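Local coordinates for protein dihydroxyacetone kinase (PDB 1UN8) that phosphorylates dihydroxyacetone with ATP, using a divalent metal cation, and works as a homodimer whose C-terminal helical barrel also holds a phospholipid, at residues I258-L261 / G262-V266; R274-A277 / S278-L281. All blocks are in the same frame, centred on the assembly; numbering follows the deposited sequence.

Contact 1 (258-266) and contact 2 (274-281) lie at the two ends of helix 266-277. Contact 1 carries the chain from strand 254-260 into the helix. Contact 2 leads it out toward strand 285-292. Their centres are about 17 Å apart. Ile258 and Leu276 join them directly: Ile258 CD1 packs on Leu276 CD2 at 3.9 Å, between strand and helix. Both contacts touch the second subunit. Contact 1 is nearer the substrate site: the side chain of Leu261 is about 8 Å from that of His61 and about 11 Å from that of Lys109, both substrate-binding residues. Contact 2 lies away from the annotated sites.

Contact 1. Residues I258-L261 / G262-V266; sequences INNL and GGVSV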
loop_
_atom_site.group_PDB
_atom_site.type_symbol
_atom_site.label_atom_id
_atom_site.label_comp_id
_atom_site.label_asym_id
_atom_site.label_seq_id
_atom_site.Cartn_x
_atom_site.Cartn_y
_atom_site.Cartn_z
ATOM N N ILE A 258 -1.224 7.639 -11.080
ATOM C CA ILE A 258 -0.032 7.067 -10.447
ATOM C C ILE A 258 -0.518 5.906 -9.575
ATOM O O ILE A 258 -1.084 6.109 -8.500
ATOM C CB ILE A 258 0.684 8.104 -9.558
ATOM C CG1 ILE A 258 0.965 9.369 -10.368
ATOM C CG2 ILE A 258 1.986 7.537 -9.026
ATOM C CD1 ILE A 258 0.474 10.643 -9.720
ATOM N N ASN A 259 -0.282 4.698 -10.063
ATOM C CA ASN A 259 -0.706 3.465 -9.425
ATOM C C ASN A 259 0.417 2.702 -8.715
ATOM O O ASN A 259 1.495 2.479 -9.267
ATOM C CB ASN A 259 -1.346 2.564 -10.483
ATOM C CG ASN A 259 -1.773 1.206 -9.930
ATOM O OD1 ASN A 259 -2.619 1.122 -9.036
ATOM N ND2 ASN A 259 -1.195 0.134 -10.474
ATOM N N ASN A 260 0.144 2.285 -7.487
ATOM C CA ASN A 260 1.112 1.542 -6.703
ATOM C C ASN A 260 0.829 0.063 -6.932
ATOM O O ASN A 260 -0.258 -0.408 -6.584
ATOM C CB ASN A 260 0.955 1.870 -5.223
ATOM C CG ASN A 260 2.055 1.252 -4.379
ATOM O OD1 ASN A 260 2.568 0.174 -4.696
ATOM N ND2 ASN A 260 2.416 1.924 -3.293
ATOM N N LEU A 261 1.784 -0.670 -7.508
ATOM C CA LEU A 261 1.553 -2.087 -7.766
ATOM C C LEU A 261 1.373 -2.920 -6.486
ATOM O O LEU A 261 0.978 -4.094 -6.547
ATOM C CB LEU A 261 2.669 -2.671 -8.636
ATOM C CG LEU A 261 2.527 -2.597 -10.166
ATOM C CD1 LEU A 261 1.146 -2.116 -10.567
ATOM C CD2 LEU A 261 3.589 -1.703 -10.730
ATOM N N GLY A 262 1.674 -2.321 -5.332
ATOM C CA GLY A 262 1.464 -3.029 -4.087
ATOM C C GLY A 262 2.551 -3.029 -3.043
ATOM O O GLY A 262 2.249 -3.168 -1.853
ATOM N N GLY A 263 3.802 -2.870 -3.462
ATOM C CA GLY A 263 4.893 -2.901 -2.513
ATOM C C GLY A 263 5.731 -1.648 -2.347
ATOM O O GLY A 263 6.727 -1.661 -1.624
ATOM N N VAL A 264 5.362 -0.563 -2.999
ATOM C CA VAL A 264 6.139 0.651 -2.840
ATOM C C VAL A 264 5.673 1.374 -1.584
ATOM O O VAL A 264 4.483 1.372 -1.265
ATOM C CB VAL A 264 5.972 1.569 -4.040
ATOM C CG1 VAL A 264 6.796 2.820 -3.843
ATOM C CG2 VAL A 264 6.381 0.827 -5.307
ATOM N N SER A 265 6.611 1.976 -0.857
ATOM C CA SER A 265 6.265 2.711 0.359
ATOM C C SER A 265 5.541 3.997 -0.043
ATOM O O SER A 265 5.763 4.528 -1.132
ATOM C CB SER A 265 7.524 3.067 1.147
ATOM O OG SER A 265 8.327 3.970 0.408
ATOM N N VAL A 266 4.685 4.499 0.838
ATOM C CA VAL A 266 3.940 5.720 0.556
ATOM C C VAL A 266 4.944 6.847 0.331
ATOM O O VAL A 266 4.744 7.706 -0.536
ATOM C CB VAL A 266 2.974 6.057 1.723
ATOM C CG1 VAL A 266 2.334 7.416 1.513
ATOM C CG2 VAL A 266 1.890 4.973 1.823
#
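The strand-to-helix turn of a beta-alpha-beta unit is built here on an Asx turn, in which the side chain of Asn260 meets the backbone of Gly262 and Val264. Asn260 OD1 accepts from Gly262 N at 2.7 Å, with an N-H...O angle of 159°. The donor lies tilted from the carbonyl plane of the amide. Val264 N also turns to Asn260 OD1, but at 3.4 Å this bond is weak. The other branch of the amide is the donor: Asn260 ND2 bonds to Val264 O at 2.9 Å. Val264 O lies in the amide plane of Asn260, while ND2 stands above the carbonyl plane of Val264. One side chain thus links both ends of the turn and has its rotation fixed. CG of Asn260 extends opposite its own nitrogen (chi1 -173°), which carries the amide across the turn. The Val264 side chain packs against the amide, with CB 3.7 Å from Asn260 ND2. Gly262 has a positive phi of 133°, a conformation suited to a residue without a side chain.

Ser265 is the N-cap of helix 266-277. Its side chain caps a backbone N in the first turn, and OG also bonds to Glu268 OE1. Met269 of that helix touches both Asn260 and Val264. On the strand side, the backbone of Asn260 bonds to Ala292, and Asn259 ties its side-chain amide to Leu294, Val295 and Ser304. Val264 also packs on Phe5 of the second subunit, so the turn sits between the sheet, its helix and the dimer partner.

Contact 2. Residues R274-A277 / S278-L281; sequences RELA and SSPL
Leu276 O is gripped twice by Ser279. Ser279 OG donates to Leu276 O at 2.7 Å. Ser279 N donates to Leu276 O as well, at 3.1 Å. The hydroxyl approaches at a tilt of 18° from the carbonyl plane, whereas the N-H comes from above that plane. Ser279 OG can fold back like this because it sits between the backbone N and the carbonyl carbon (chi1 72°). Ser278 divides its bonds: OG donates to Arg274 O, four residues back, at 3.0 Å. Ser278 N bonds to Glu275 O at 2.9 Å and only weakly to Arg274 O.

The apolar part of the contact is Leu276 CD1 on Leu281 CD2, at 3.8 Å, the two side chains crossing at a slant. Leu276 also packs on Val256, and Leu281 on Leu254, both of strand 254-260. Arg274 NH1 pairs with Glu275 OE1 at 3.5 Å, but Arg274 NE forms a salt bridge with Asp15 of the second subunit, its strongest polar partner. Glu275 OE2 is hydrogen-bonded to Ser233 OG. Serine hydroxyls turned back onto carbonyls three and four residues earlier, with an i to i-3 backbone bond, are typical of a helix C-terminus, here within a beta-alpha-beta unit.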
loop_
_atom_site.group_PDB
_atom_site.type_symbol
_atom_site.label_atom_id
_atom_site.label_comp_id
_atom_site.label_asym_id
_atom_site.label_seq_id
_atom_site.Cartn_x
_atom_site.Cartn_y
_atom_site.Cartn_z
ATOM N N ARG A 274 6.346 13.538 -7.176
ATOM C CA ARG A 274 7.089 14.767 -7.382
ATOM C C ARG A 274 7.852 14.747 -8.704
ATOM O O ARG A 274 7.914 15.753 -9.405
ATOM C CB ARG A 274 8.082 14.995 -6.242
ATOM C CG ARG A 274 8.979 16.210 -6.459
ATOM C CD ARG A 274 10.096 16.244 -5.446
ATOM N NE ARG A 274 11.062 17.302 -5.715
ATOM C CZ ARG A 274 11.783 17.390 -6.830
ATOM N NH1 ARG A 274 11.647 16.481 -7.792
ATOM N NH2 ARG A 274 12.650 18.382 -6.981
ATOM N N GLU A 275 8.447 13.601 -9.024
ATOM C CA GLU A 275 9.206 13.446 -10.255
ATOM C C GLU A 275 8.297 13.688 -11.456
ATOM O O GLU A 275 8.653 14.426 -12.379
ATOM C CB GLU A 275 9.817 12.037 -10.333
ATOM C CG GLU A 275 10.671 11.646 -9.131
ATOM C CD GLU A 275 11.955 12.447 -9.025
ATOM O OE1 GLU A 275 12.031 13.554 -9.602
ATOM O OE2 GLU A 275 12.893 11.978 -8.349
ATOM N N LEU A 276 7.121 13.066 -11.434
ATOM C CA LEU A 276 6.161 13.216 -12.513
ATOM C C LEU A 276 5.803 14.678 -12.700
ATOM O O LEU A 276 5.716 15.160 -13.822
ATOM C CB LEU A 276 4.882 12.433 -12.224
ATOM C CG LEU A 276 3.793 12.657 -13.284
ATOM C CD1 LEU A 276 4.110 11.856 -14.540
ATOM C CD2 LEU A 276 2.455 12.242 -12.740
ATOM N N ALA A 277 5.592 15.379 -11.596
ATOM C CA ALA A 277 5.224 16.792 -11.639
ATOM C C ALA A 277 6.334 17.657 -12.212
ATOM O O ALA A 277 6.092 18.772 -12.674
ATOM C CB ALA A 277 4.862 17.275 -10.238
ATOM N N SER A 278 7.553 17.142 -12.183
ATOM C CA SER A 278 8.700 17.872 -12.702
ATOM C C SER A 278 9.154 17.332 -14.052
ATOM O O SER A 278 10.168 17.775 -14.589
ATOM C CB SER A 278 9.860 17.777 -11.716
ATOM O OG SER A 278 9.440 18.158 -10.425
ATOM N N SER A 279 8.414 16.373 -14.599
ATOM C CA SER A 279 8.781 15.783 -15.875
ATOM C C SER A 279 8.252 16.622 -17.030
ATOM O O SER A 279 7.388 17.474 -16.850
ATOM C CB SER A 279 8.243 14.348 -15.974
ATOM O OG SER A 279 6.837 14.331 -16.147
ATOM N N PRO A 280 8.785 16.398 -18.238
ATOM C CA PRO A 280 8.348 17.143 -19.416
ATOM C C PRO A 280 6.855 16.954 -19.665
ATOM O O PRO A 280 6.261 17.654 -20.483
ATOM C CB PRO A 280 9.193 16.542 -20.535
ATOM C CG PRO A 280 10.433 16.117 -19.825
ATOM C CD PRO A 280 9.902 15.501 -18.569
ATOM N N LEU A 281 6.255 16.010 -18.946
ATOM C CA LEU A 281 4.834 15.706 -19.088
ATOM C C LEU A 281 3.980 16.690 -18.299
ATOM O O LEU A 281 2.779 16.840 -18.525
ATOM C CB LEU A 281 4.587 14.288 -18.589
ATOM C CG LEU A 281 3.211 13.670 -18.749
ATOM C CD1 LEU A 281 2.814 13.671 -20.205
ATOM C CD2 LEU A 281 3.248 12.258 -18.219
#